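Local coordinates for endoglucanase (Thermotoga maritima, PDB 1VHO), which probably acts as a metal-dependent aminopeptidase of the M42 family, using two divalent cations per subunit, despite its name, at residues Lys32-Pro37 with Val179-Leu184; Pro246-Gly251 with Asn257-Ile262; Gly207-Leu212 with Ile218-Ala223; Ile303-Met308 with Glu313-Arg318; Glu185-Tyr190 with Leu329-Leu334. All blocks are in the same frame, centred on the assembly; numbering follows the deposited sequence.

Contact 1: Lys32-Pro37 with Val179-Leu184; sequences KSVIEP and VLVKVL
Near its C-terminal end, helix 25-35 comes close to helix 171-187, the backbones approaching most nearly at I35 and V181, whose CA atoms are 6.1 Å apart. Only hydrocarbon meets across the gap, and no hydrogen bond joins the two segments. I35 carries most of it. Its CG1 stands between the backbone N and the carbonyl carbon (chi1 71°), which leaves the CG2 methyl, beside the N, directed at helix 171-187. There CG2 of I35 lies 3.8 Å from V181 CG2, the two side chains crossing at about a right angle. L184, one turn further along, packs on the same branch of the isoleucine: L184 CD1 rests 3.8 Å from both I35 CB and I35 CG2, so one methyl bridges the base and branch of its partner. V34 adds a less certain touch, since it is modelled in two conformers; in one, V34 CG1 is 3.7 Å from V181 CG1. K32 NZ and E36 OE2, away from helix 171-187, form a salt bridge at 3.2 Å. V181 also packs on L10 of helix 7-16, and L180 and L184 on V198, so this part of helix 171-187 is shared by helix 25-35, helix 7-16 and strand 195-201.

Contact 2: Pro246-Gly251 with Asn257-Ile262; sequences PVIGLG and NLVQKI
No aromatic ring, amide or carboxylate takes part where I248 and L250 meet V259; the one flat group involved is the backbone carbonyl of G249, whose O lies 4.5 Å from V259 CG2 with no hydrogen bond. The contact is otherwise a matter of methyl groups. V259 has CG1 anti to its own N (chi1 171°), and this branch does nearly all the touching. It meets I248 CG2 at 3.5 Å, a close methyl-to-methyl approach in which the two side chains slide past each other in opposite directions. The same V259 CG1 lies 3.9 Å from L250 CD2, so a single methyl is shared by two residues of the strand and its continuation. I248 and V259 are buried, whereas L250 sits at the more open margin. In the helix, a weak hydrogen bond of 3.5 Å runs from K261 NZ to N257 OD1, turned from the strand. Strand 247-249 and helix 256-268 are the first two elements of a beta-alpha-beta unit completed by strand 274-276, to whose Q274 and E276 the backbone of I248 bonds. On its other side strand 247-249 pairs with strand 297-304, and I262 reaches S299 there and I224 of strand 222-229.

Contact 3: Gly207-Leu212 with Ile218-Ala223; sequences GCLGAL and INPDAA
Helix 208-213 runs past the irregular chain that leads into strand 222-229, its backbone staying well clear: the CA atoms of L212 and I218 are 8.1 Å apart, and those of L209 and N219 are 8.4 Å apart. Side chains bridge the space. L212 is the principal one. With CG anti to the backbone N (chi1 168°) it extends from the helix and brings CD2 up against two partners. L212 CD2 points at the ring of P220, 3.8 Å from its CG; against I218 the leucine crosses at about a right angle, with 4.0 Å from L212 CD2 to I218 CD1. The rigid proline ring and the isoleucine end thus receive the same methyl. L209, one turn back, adds a looser touch from its CD2 to P220 CD at 4.3 Å. No hydrogen bond crosses, so the contact is apolar, made by van der Waals packing and burial. L212 also packs on F65 and V199 of the central sheet, and L209 on Q290 and L291 of helix 289-293. G207 is the N-cap residue, shortly after E204 and E205, the predicted proton acceptor and zinc ligand. Strand 195-201, this helix and strand 222-229 form a beta-alpha-beta crossover that passes over strand 61-67, as in alpha/beta folds.

Contact 4: Ile303-Met308 with Glu313-Arg318; sequences IPLKYM and EMVDPR
K306 and M314 form a single antiparallel bridge where the chain of strand 297-304 comes back as strand 313-315; the bend between them carries H309, a predicted zinc ligand. The pair is hydrogen-bonded in both directions. K306 N gives to M314 O at 2.9 Å, nearly straight (166°) and in the carbonyl plane; M314 N gives to K306 O at 2.9 Å, bent more (147°). On one face L305 packs on E313 and V315: L305 CD2 touches E313 CB at 3.8 Å. E313, extended beyond CG, passes its CG 3.3 Å from Y307 O and carries its carboxylate to two backbone donors, OE1 accepting from D172 N and OE2 from H309 N. A leucine here has no carboxylate, so the N-H groups of D172 and H309 would probably be left without their acceptor and the H309 bend freer to shift. On the other face CE of M314, a selenomethionine, comes to the Y307 ring edge, 4.1 Å from CE2, while K306 CG covers a ring face. Beyond the bridge a water joins P304 O and D316 N. D316 caps helix 317-333, its OD1 taking R318 N at 2.8 Å, and R318 grips the carboxylate side-on, with NH2 2.6 Å from D316 OD2. That capped start lies away from E313, whose bonds to two predicted zinc ligands are consistent with the second shell of the M42 two-metal centre.

Contact 5: Glu185-Tyr190 with Leu329-Leu334; sequences EFLKRY and LVAVEL
Starting at CB, which lies 3.7 Å from V332 CG2, the side chain of Y190 runs along the end of helix 317-333. At CG the same V332 methyl is nearest, 3.5 Å away, and CD1 and CD2 lie a little further from it. This is a CH-pi contact: V332 CG2 sits over a face, 3.9 Å from the ring centroid and 24° off the normal, displaced toward the CG end of the ring. The opposite face is met, toward its rim, by CB of R189, whose side chain is not modelled beyond that atom. Further out the partner changes, and L329 CD2 approaches obliquely, 4.1 Å from CZ and 3.6 Å from OH. With CG of Y190 anti to the carbonyl carbon (chi1 -59°), the ring is brought across toward V332 and L329. A separate, more buried touch joins L187 CD2 to A331 CB at 3.7 Å; there the small alanine lets the leucine end come close to the helix. L187 and Y190 mark the ends of a type I turn near the C-terminal end of helix 171-187. Both L187 and A331 also pack on V196 of strand 195-201. No hydrogen bond or salt bridge crosses the contact, which implies that dispersion and hydrophobic burial hold the end of helix 317-333 against the region where helix 171-187 gives way to loop.

Overall arrangement
Contacts 1, 2 and 5 are mostly buried and essentially apolar, though contact 5 ends in an exposed tyrosine; contact 3 is partly buried but equally apolar. Contact 4 is the polar exception, with backbone pairing and, through E313, carboxylate bonds beside the predicted metal site, about 24 Å, centre to centre, from contact 5 in the outer part of the chain. Contacts 1 and 5 share helix 171-187, and P37 O and K188 NZ, probably hydrogen-bonded, tie them together. Contacts 4 and 5 share helix 317-333, the first at its capped start, the second at its end. Contacts 2, 3 and 4 all involve the central sheet: V247 packs on P304, and L258 on A222. L334 packs on L258 and K261.

Contact 1: Lys32-Pro37 with Val179-Leu184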
# COMPACT_ATOMS: atom_id res chain seq x y z
N LYS A 32 9.70 8.18 -5.90
CA LYS A 32 10.06 9.31 -6.77
C LYS A 32 11.26 8.99 -7.62
O LYS A 32 11.30 9.21 -8.85
CB LYS A 32 10.27 10.58 -5.94
CG LYS A 32 10.70 11.79 -6.75
CD LYS A 32 10.84 13.03 -5.88
CE LYS A 32 11.23 14.24 -6.75
NZ LYS A 32 12.46 13.95 -7.55
N SER A 33 12.29 8.36 -7.04
CA SER A 33 13.48 8.01 -7.81
C SER A 33 13.27 6.91 -8.83
O SER A 33 13.94 6.96 -9.91
CB SER A 33 14.59 7.66 -6.81
OG SER A 33 15.83 7.50 -7.42
N VAL A 34 12.43 5.90 -8.54
CA VAL A 34 12.28 4.85 -9.54
C VAL A 34 11.34 5.34 -10.66
O VAL A 34 11.47 4.77 -11.77
CB VAL A 34 11.70 3.57 -8.89
CG1 VAL A 34 11.45 2.47 -9.89
CG2 VAL A 34 12.66 3.07 -7.80
N ILE A 35 10.42 6.23 -10.41
CA ILE A 35 9.52 6.66 -11.49
C ILE A 35 10.06 7.79 -12.32
O ILE A 35 9.55 8.08 -13.43
CB ILE A 35 8.10 7.02 -11.01
CG1 ILE A 35 8.09 8.33 -10.20
CG2 ILE A 35 7.55 5.83 -10.25
CD1 ILE A 35 6.68 8.86 -9.93
N GLU A 36 11.08 8.49 -11.85
CA GLU A 36 11.69 9.60 -12.57
C GLU A 36 11.96 9.41 -14.04
O GLU A 36 11.68 10.28 -14.87
CB GLU A 36 13.09 9.92 -11.92
CG GLU A 36 12.97 10.98 -10.91
CD GLU A 36 14.31 11.65 -10.54
OE1 GLU A 36 15.38 11.03 -10.71
OE2 GLU A 36 14.13 12.80 -10.07
N PRO A 37 12.55 8.31 -14.46
CA PRO A 37 12.84 8.08 -15.87
C PRO A 37 11.59 7.86 -16.73
O PRO A 37 11.69 7.76 -17.97
CB PRO A 37 13.64 6.80 -15.88
CG PRO A 37 14.16 6.65 -14.46
CD PRO A 37 13.08 7.22 -13.62
N VAL A 179 2.47 -1.82 -8.59
CA VAL A 179 1.68 -1.83 -9.84
C VAL A 179 1.81 -0.47 -10.55
O VAL A 179 2.10 -0.37 -11.74
CB VAL A 179 0.16 -1.99 -9.54
CG1 VAL A 179 -0.66 -1.73 -10.86
CG2 VAL A 179 -0.18 -3.34 -8.97
N LEU A 180 1.67 0.62 -9.77
CA LEU A 180 1.72 1.95 -10.41
C LEU A 180 3.09 2.29 -10.94
O LEU A 180 3.20 2.98 -11.99
CB LEU A 180 1.12 3.00 -9.47
CG LEU A 180 -0.36 2.72 -9.08
CD1 LEU A 180 -0.92 3.95 -8.38
CD2 LEU A 180 -1.18 2.44 -10.36
N VAL A 181 4.14 1.82 -10.24
CA VAL A 181 5.51 2.07 -10.78
C VAL A 181 5.65 1.33 -12.11
O VAL A 181 6.16 1.92 -13.11
CB VAL A 181 6.57 1.57 -9.77
CG1 VAL A 181 7.96 1.52 -10.43
CG2 VAL A 181 6.61 2.53 -8.57
N LYS A 182 5.18 0.09 -12.15
CA LYS A 182 5.28 -0.72 -13.40
C LYS A 182 4.42 -0.12 -14.51
O LYS A 182 4.79 -0.18 -15.69
CB LYS A 182 4.93 -2.18 -13.13
CG LYS A 182 5.95 -2.93 -12.25
CD LYS A 182 7.34 -3.03 -12.88
CE LYS A 182 7.40 -4.05 -13.99
NZ LYS A 182 8.76 -4.22 -14.53
N VAL A 183 3.25 0.44 -14.18
CA VAL A 183 2.45 1.07 -15.26
C VAL A 183 3.29 2.15 -15.97
O VAL A 183 3.29 2.28 -17.20
CB VAL A 183 1.21 1.77 -14.66
CG1 VAL A 183 0.47 2.63 -15.70
CG2 VAL A 183 0.24 0.74 -14.10
N LEU A 184 3.95 3.02 -15.19
CA LEU A 184 4.77 4.09 -15.79
C LEU A 184 5.87 3.50 -16.65
O LEU A 184 6.11 3.97 -17.78
CB LEU A 184 5.30 5.02 -14.70
CG LEU A 184 4.21 5.88 -14.01
CD1 LEU A 184 4.78 6.56 -12.78
CD2 LEU A 184 3.69 6.96 -14.96

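Contact 2: Pro246-Gly251 with Asn257-Ile262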
# COMPACT_ATOMS: atom_id res chain seq x y z
N PRO A 246 -5.68 -9.79 -11.48
CA PRO A 246 -6.22 -8.70 -10.73
C PRO A 246 -7.75 -8.88 -10.62
O PRO A 246 -8.37 -9.57 -11.45
CB PRO A 246 -5.85 -7.44 -11.47
CG PRO A 246 -5.53 -7.87 -12.86
CD PRO A 246 -5.09 -9.31 -12.78
N VAL A 247 -8.25 -8.34 -9.53
CA VAL A 247 -9.65 -8.52 -9.18
C VAL A 247 -10.49 -7.28 -9.39
O VAL A 247 -10.31 -6.21 -8.79
CB VAL A 247 -9.77 -8.92 -7.68
CG1 VAL A 247 -11.23 -9.30 -7.36
CG2 VAL A 247 -8.83 -10.07 -7.34
N ILE A 248 -11.44 -7.41 -10.35
CA ILE A 248 -12.28 -6.28 -10.67
C ILE A 248 -13.38 -6.12 -9.62
O ILE A 248 -14.12 -7.11 -9.44
CB ILE A 248 -13.00 -6.57 -12.04
CG1 ILE A 248 -11.94 -6.75 -13.13
CG2 ILE A 248 -13.98 -5.44 -12.33
CD1 ILE A 248 -11.01 -5.52 -13.23
N GLY A 249 -13.48 -4.98 -8.99
CA GLY A 249 -14.54 -4.68 -8.02
C GLY A 249 -15.83 -4.39 -8.81
O GLY A 249 -15.85 -3.62 -9.77
N LEU A 250 -16.95 -4.96 -8.33
CA LEU A 250 -18.22 -4.72 -9.05
C LEU A 250 -19.27 -4.13 -8.11
O LEU A 250 -20.47 -4.36 -8.30
CB LEU A 250 -18.71 -6.07 -9.62
CG LEU A 250 -17.82 -6.66 -10.71
CD1 LEU A 250 -18.16 -8.11 -11.01
CD2 LEU A 250 -17.90 -5.80 -11.97
N GLY A 251 -18.82 -3.42 -7.09
CA GLY A 251 -19.73 -2.82 -6.11
C GLY A 251 -20.59 -1.71 -6.67
O GLY A 251 -20.40 -1.15 -7.76
N ASN A 257 -20.09 0.84 -16.53
CA ASN A 257 -19.79 0.97 -17.96
C ASN A 257 -18.29 1.16 -18.15
O ASN A 257 -17.70 0.63 -19.08
CB ASN A 257 -20.52 2.18 -18.57
CG ASN A 257 -20.19 2.36 -20.04
OD1 ASN A 257 -19.89 3.47 -20.50
ND2 ASN A 257 -20.23 1.28 -20.81
N LEU A 258 -17.66 1.97 -17.32
CA LEU A 258 -16.18 2.14 -17.40
C LEU A 258 -15.54 0.79 -17.13
O LEU A 258 -14.65 0.29 -17.84
CB LEU A 258 -15.74 3.14 -16.32
CG LEU A 258 -14.21 3.21 -16.05
CD1 LEU A 258 -13.48 3.62 -17.31
CD2 LEU A 258 -13.89 4.16 -14.90
N VAL A 259 -16.10 0.08 -16.13
CA VAL A 259 -15.59 -1.25 -15.80
C VAL A 259 -15.71 -2.17 -17.01
O VAL A 259 -14.77 -2.89 -17.36
CB VAL A 259 -16.30 -1.79 -14.56
CG1 VAL A 259 -15.96 -3.26 -14.28
CG2 VAL A 259 -15.91 -0.93 -13.33
N GLN A 260 -16.86 -2.21 -17.70
CA GLN A 260 -16.95 -3.10 -18.89
C GLN A 260 -15.92 -2.72 -19.94
O GLN A 260 -15.35 -3.61 -20.58
CB GLN A 260 -18.37 -3.06 -19.48
CG GLN A 260 -18.61 -4.21 -20.46
CD GLN A 260 -18.45 -5.55 -19.78
OE1 GLN A 260 -18.68 -5.64 -18.57
NE2 GLN A 260 -18.10 -6.58 -20.54
N LYS A 261 -15.66 -1.45 -20.20
CA LYS A 261 -14.60 -1.07 -21.16
C LYS A 261 -13.24 -1.63 -20.73
O LYS A 261 -12.45 -2.08 -21.57
CB LYS A 261 -14.50 0.45 -21.27
CG LYS A 261 -15.71 1.03 -22.06
CD LYS A 261 -15.72 2.55 -21.80
CE LYS A 261 -16.82 3.22 -22.64
NZ LYS A 261 -17.07 4.61 -22.15
N ILE A 262 -12.94 -1.60 -19.42
CA ILE A 262 -11.65 -2.15 -18.94
C ILE A 262 -11.61 -3.63 -19.19
O ILE A 262 -10.62 -4.24 -19.64
CB ILE A 262 -11.43 -1.82 -17.44
CG1 ILE A 262 -11.30 -0.33 -17.19
CG2 ILE A 262 -10.24 -2.61 -16.90
CD1 ILE A 262 -11.33 0.10 -15.71

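Contact 3: Gly207-Leu212 with Ile218-Ala223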
# COMPACT_ATOMS: atom_id res chain seq x y z
N GLY A 207 -8.48 12.54 0.96
CA GLY A 207 -9.06 11.45 0.15
C GLY A 207 -8.24 11.36 -1.14
O GLY A 207 -7.31 12.15 -1.31
N CYS A 208 -8.62 10.47 -2.06
CA CYS A 208 -7.86 10.32 -3.30
C CYS A 208 -7.89 11.59 -4.12
O CYS A 208 -6.84 12.04 -4.59
CB CYS A 208 -8.35 9.12 -4.12
SG CYS A 208 -8.31 7.50 -3.36
N LEU A 209 -9.03 12.25 -4.27
CA LEU A 209 -9.09 13.49 -5.05
C LEU A 209 -8.28 14.58 -4.36
O LEU A 209 -7.57 15.36 -5.01
CB LEU A 209 -10.52 13.99 -5.24
CG LEU A 209 -11.04 14.37 -6.61
CD1 LEU A 209 -12.20 15.36 -6.51
CD2 LEU A 209 -9.99 14.89 -7.57
N GLY A 210 -8.40 14.70 -3.03
CA GLY A 210 -7.61 15.70 -2.31
C GLY A 210 -6.13 15.47 -2.49
O GLY A 210 -5.33 16.41 -2.62
N ALA A 211 -5.68 14.19 -2.53
CA ALA A 211 -4.23 14.01 -2.73
C ALA A 211 -3.85 14.54 -4.10
O ALA A 211 -2.86 15.24 -4.29
CB ALA A 211 -3.87 12.53 -2.61
N LEU A 212 -4.57 14.10 -5.12
CA LEU A 212 -4.26 14.53 -6.48
C LEU A 212 -4.27 16.05 -6.64
O LEU A 212 -3.32 16.59 -7.20
CB LEU A 212 -5.28 13.90 -7.44
CG LEU A 212 -5.30 14.45 -8.87
CD1 LEU A 212 -3.98 14.22 -9.56
CD2 LEU A 212 -6.44 13.78 -9.65
N ILE A 218 -6.86 19.51 -11.35
CA ILE A 218 -7.54 18.93 -12.49
C ILE A 218 -8.70 18.07 -12.00
O ILE A 218 -8.77 17.72 -10.83
CB ILE A 218 -6.60 18.02 -13.30
CG1 ILE A 218 -6.05 16.90 -12.38
CG2 ILE A 218 -5.46 18.75 -13.96
CD1 ILE A 218 -5.84 15.62 -13.18
N ASN A 219 -9.59 17.71 -12.92
CA ASN A 219 -10.69 16.81 -12.63
C ASN A 219 -10.54 15.67 -13.63
O ASN A 219 -10.72 15.86 -14.84
CB ASN A 219 -12.07 17.45 -12.78
CG ASN A 219 -13.13 16.63 -12.08
OD1 ASN A 219 -13.03 16.33 -10.89
ND2 ASN A 219 -14.18 16.27 -12.81
N PRO A 220 -10.05 14.51 -13.17
CA PRO A 220 -9.86 13.41 -14.09
C PRO A 220 -11.18 12.98 -14.72
O PRO A 220 -12.22 12.98 -14.05
CB PRO A 220 -9.30 12.28 -13.24
CG PRO A 220 -9.39 12.70 -11.82
CD PRO A 220 -9.84 14.14 -11.78
N ASP A 221 -11.10 12.50 -15.93
CA ASP A 221 -12.24 11.96 -16.65
C ASP A 221 -12.54 10.54 -16.20
O ASP A 221 -13.66 10.04 -16.38
CB ASP A 221 -11.89 11.96 -18.16
CG ASP A 221 -11.66 13.40 -18.58
OD1 ASP A 221 -12.58 14.23 -18.34
OD2 ASP A 221 -10.57 13.70 -19.06
N ALA A 222 -11.51 9.83 -15.67
CA ALA A 222 -11.74 8.46 -15.20
C ALA A 222 -10.66 8.14 -14.13
O ALA A 222 -9.58 8.70 -14.19
CB ALA A 222 -11.73 7.42 -16.28
N ALA A 223 -11.08 7.39 -13.10
CA ALA A 223 -10.09 7.09 -12.05
C ALA A 223 -10.11 5.59 -11.74
O ALA A 223 -11.18 4.99 -11.73
CB ALA A 223 -10.46 7.85 -10.78

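Contact 4: Ile303-Met308 with Glu313-Arg318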
# COMPACT_ATOMS: atom_id res chain seq x y z
N ILE A 303 -5.32 -6.34 -6.05
CA ILE A 303 -4.32 -7.41 -6.16
C ILE A 303 -4.63 -8.47 -5.09
O ILE A 303 -4.83 -8.11 -3.91
CB ILE A 303 -2.92 -6.80 -5.90
CG1 ILE A 303 -2.48 -5.94 -7.10
CG2 ILE A 303 -1.89 -7.91 -5.64
CD1 ILE A 303 -2.34 -6.65 -8.43
N PRO A 304 -4.72 -9.75 -5.43
CA PRO A 304 -4.98 -10.81 -4.47
C PRO A 304 -3.82 -10.85 -3.46
O PRO A 304 -2.65 -10.75 -3.87
CB PRO A 304 -4.91 -12.12 -5.28
CG PRO A 304 -5.28 -11.64 -6.69
CD PRO A 304 -4.55 -10.30 -6.80
N LEU A 305 -4.18 -10.90 -2.20
CA LEU A 305 -3.09 -10.94 -1.18
C LEU A 305 -3.49 -11.95 -0.14
O LEU A 305 -4.65 -11.99 0.29
CB LEU A 305 -2.95 -9.51 -0.64
CG LEU A 305 -1.94 -9.25 0.47
CD1 LEU A 305 -1.57 -7.76 0.44
CD2 LEU A 305 -2.50 -9.60 1.85
N LYS A 306 -2.56 -12.76 0.33
CA LYS A 306 -2.91 -13.74 1.38
C LYS A 306 -2.28 -13.33 2.69
O LYS A 306 -1.22 -12.69 2.71
CB LYS A 306 -2.39 -15.09 0.86
CG LYS A 306 -3.00 -16.32 1.51
CD LYS A 306 -2.47 -17.58 0.81
CE LYS A 306 -3.43 -18.74 0.93
NZ LYS A 306 -3.37 -19.40 2.27
N TYR A 307 -2.89 -13.64 3.82
CA TYR A 307 -2.35 -13.34 5.15
C TYR A 307 -2.37 -11.84 5.44
O TYR A 307 -1.47 -11.23 5.99
CB TYR A 307 -0.97 -13.96 5.42
CG TYR A 307 -0.89 -15.41 4.97
CD1 TYR A 307 -1.71 -16.39 5.49
CD2 TYR A 307 -0.01 -15.74 3.93
CE1 TYR A 307 -1.63 -17.70 5.01
CE2 TYR A 307 0.08 -17.03 3.45
CZ TYR A 307 -0.75 -18.00 3.99
OH TYR A 307 -0.66 -19.28 3.51
N MSE A 308 -3.49 -11.24 5.03
CA MSE A 308 -3.76 -9.83 5.20
C MSE A 308 -3.43 -9.37 6.62
O MSE A 308 -3.76 -10.10 7.56
CB MSE A 308 -5.30 -9.62 5.07
CG MSE A 308 -5.67 -8.15 5.12
SE MSE A 308 -5.16 -7.28 3.49
CE MSE A 308 -6.24 -8.23 2.23
N GLU A 313 2.45 -10.96 4.69
CA GLU A 313 1.45 -10.92 3.61
C GLU A 313 2.11 -11.56 2.39
O GLU A 313 3.30 -11.37 2.22
CB GLU A 313 1.07 -9.47 3.25
CG GLU A 313 0.29 -8.89 4.49
CD GLU A 313 -0.08 -7.44 4.27
OE1 GLU A 313 0.63 -6.73 3.55
OE2 GLU A 313 -1.09 -6.99 4.88
N MSE A 314 1.33 -12.13 1.49
CA MSE A 314 1.91 -12.78 0.32
C MSE A 314 1.20 -12.37 -0.95
O MSE A 314 -0.04 -12.31 -0.96
CB MSE A 314 1.72 -14.32 0.51
CG MSE A 314 2.26 -15.08 -0.73
SE MSE A 314 1.87 -16.97 -0.53
CE MSE A 314 3.15 -17.43 0.80
N VAL A 315 1.95 -11.96 -1.96
CA VAL A 315 1.33 -11.58 -3.24
C VAL A 315 2.09 -12.34 -4.36
O VAL A 315 3.24 -12.79 -4.16
CB VAL A 315 1.43 -10.09 -3.56
CG1 VAL A 315 0.62 -9.27 -2.53
CG2 VAL A 315 2.89 -9.62 -3.58
N ASP A 316 1.43 -12.43 -5.51
CA ASP A 316 2.06 -13.04 -6.68
C ASP A 316 2.51 -11.92 -7.59
O ASP A 316 1.68 -11.17 -8.12
CB ASP A 316 0.97 -13.89 -7.42
CG ASP A 316 1.61 -14.76 -8.49
OD1 ASP A 316 2.48 -14.24 -9.21
OD2 ASP A 316 1.30 -15.97 -8.56
N PRO A 317 3.80 -11.73 -7.87
CA PRO A 317 4.29 -10.69 -8.73
C PRO A 317 3.69 -10.70 -10.12
O PRO A 317 3.62 -9.63 -10.75
CB PRO A 317 5.81 -10.84 -8.75
CG PRO A 317 6.14 -11.79 -7.66
CD PRO A 317 4.90 -12.59 -7.32
N ARG A 318 3.21 -11.88 -10.60
CA ARG A 318 2.57 -11.87 -11.92
C ARG A 318 1.25 -11.12 -11.90
O ARG A 318 0.87 -10.54 -12.94
CB ARG A 318 2.33 -13.29 -12.43
CG ARG A 318 3.59 -14.13 -12.60
CD ARG A 318 3.16 -15.58 -12.88
NE ARG A 318 2.51 -16.13 -11.67
CZ ARG A 318 1.92 -17.30 -11.62
NH1 ARG A 318 1.89 -18.07 -12.73
NH2 ARG A 318 1.37 -17.74 -10.53
O HOH W 1 -1.16 -11.50 -5.96

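Contact 5: Glu185-Tyr190 with Leu329-Leu334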
# COMPACT_ATOMS: atom_id res chain seq x y z
N GLU A 185 6.51 2.43 -16.19
CA GLU A 185 7.54 1.78 -16.98
C GLU A 185 6.96 1.27 -18.29
O GLU A 185 7.52 1.55 -19.36
CB GLU A 185 8.23 0.66 -16.21
CG GLU A 185 9.31 -0.01 -17.05
CD GLU A 185 9.69 -1.38 -16.55
OE1 GLU A 185 10.19 -2.18 -17.38
OE2 GLU A 185 9.44 -1.69 -15.39
N PHE A 186 5.81 0.60 -18.26
CA PHE A 186 5.19 0.09 -19.48
C PHE A 186 4.68 1.16 -20.44
O PHE A 186 4.71 0.93 -21.66
CB PHE A 186 3.99 -0.81 -19.07
CG PHE A 186 4.43 -2.05 -18.31
CD1 PHE A 186 5.75 -2.48 -18.30
CD2 PHE A 186 3.48 -2.81 -17.64
CE1 PHE A 186 6.13 -3.61 -17.61
CE2 PHE A 186 3.83 -3.96 -16.97
CZ PHE A 186 5.16 -4.38 -16.95
N LEU A 187 4.21 2.30 -19.98
CA LEU A 187 3.70 3.37 -20.79
C LEU A 187 4.76 3.97 -21.72
O LEU A 187 4.40 4.58 -22.74
CB LEU A 187 3.05 4.47 -19.99
CG LEU A 187 1.65 4.11 -19.42
CD1 LEU A 187 1.18 5.23 -18.49
CD2 LEU A 187 0.65 3.94 -20.57
N LYS A 188 6.02 3.82 -21.36
CA LYS A 188 7.12 4.28 -22.21
C LYS A 188 7.12 3.69 -23.60
O LYS A 188 7.61 4.32 -24.56
CB LYS A 188 8.45 3.92 -21.48
CG LYS A 188 8.62 4.97 -20.36
CD LYS A 188 9.04 6.25 -21.05
CE LYS A 188 8.92 7.51 -20.24
NZ LYS A 188 10.14 8.35 -20.62
N ARG A 189 6.51 2.54 -23.82
CA ARG A 189 6.46 1.88 -25.11
C ARG A 189 5.39 2.40 -26.06
O ARG A 189 5.34 2.03 -27.22
CB ARG A 189 6.10 0.39 -24.86
N TYR A 190 4.46 3.20 -25.53
CA TYR A 190 3.36 3.65 -26.33
C TYR A 190 3.18 5.16 -26.43
O TYR A 190 3.48 5.91 -25.53
CB TYR A 190 2.03 3.15 -25.72
CG TYR A 190 1.87 1.66 -25.57
CD1 TYR A 190 1.46 0.88 -26.64
CD2 TYR A 190 2.06 1.06 -24.34
CE1 TYR A 190 1.27 -0.49 -26.50
CE2 TYR A 190 1.88 -0.32 -24.19
CZ TYR A 190 1.49 -1.08 -25.26
OH TYR A 190 1.32 -2.44 -25.11
N LEU A 329 -2.54 -0.47 -20.96
CA LEU A 329 -3.42 -0.67 -22.12
C LEU A 329 -4.67 0.18 -22.03
O LEU A 329 -5.18 0.67 -23.05
CB LEU A 329 -3.72 -2.15 -22.33
CG LEU A 329 -2.49 -2.96 -22.75
CD1 LEU A 329 -2.69 -4.46 -22.56
CD2 LEU A 329 -2.15 -2.66 -24.22
N VAL A 330 -5.17 0.44 -20.81
CA VAL A 330 -6.33 1.31 -20.64
C VAL A 330 -5.95 2.70 -21.10
O VAL A 330 -6.67 3.38 -21.85
CB VAL A 330 -6.84 1.33 -19.18
CG1 VAL A 330 -7.84 2.43 -18.92
CG2 VAL A 330 -7.49 -0.03 -18.85
N ALA A 331 -4.73 3.17 -20.73
CA ALA A 331 -4.29 4.47 -21.17
C ALA A 331 -4.13 4.53 -22.68
O ALA A 331 -4.17 5.63 -23.25
CB ALA A 331 -2.97 4.88 -20.48
N VAL A 332 -3.92 3.42 -23.36
CA VAL A 332 -3.77 3.40 -24.81
C VAL A 332 -5.07 3.26 -25.57
O VAL A 332 -5.36 4.03 -26.50
CB VAL A 332 -2.84 2.25 -25.23
CG1 VAL A 332 -2.71 2.15 -26.77
CG2 VAL A 332 -1.44 2.40 -24.63
N GLU A 333 -5.97 2.38 -25.11
CA GLU A 333 -7.20 2.08 -25.81
C GLU A 333 -8.51 2.57 -25.25
O GLU A 333 -9.53 2.41 -25.95
CB GLU A 333 -7.33 0.52 -25.89
CG GLU A 333 -6.14 -0.02 -26.70
CD GLU A 333 -6.21 -1.52 -26.86
OE1 GLU A 333 -7.17 -2.14 -26.35
OE2 GLU A 333 -5.29 -2.13 -27.45
N LEU A 334 -8.56 3.05 -24.01
CA LEU A 334 -9.82 3.49 -23.47
C LEU A 334 -10.50 4.58 -24.32
O LEU A 334 -9.92 5.61 -24.61
CB LEU A 334 -9.73 4.00 -22.04
CG LEU A 334 -11.02 4.45 -21.36
CD1 LEU A 334 -11.99 3.26 -21.19
CD2 LEU A 334 -10.72 5.04 -19.97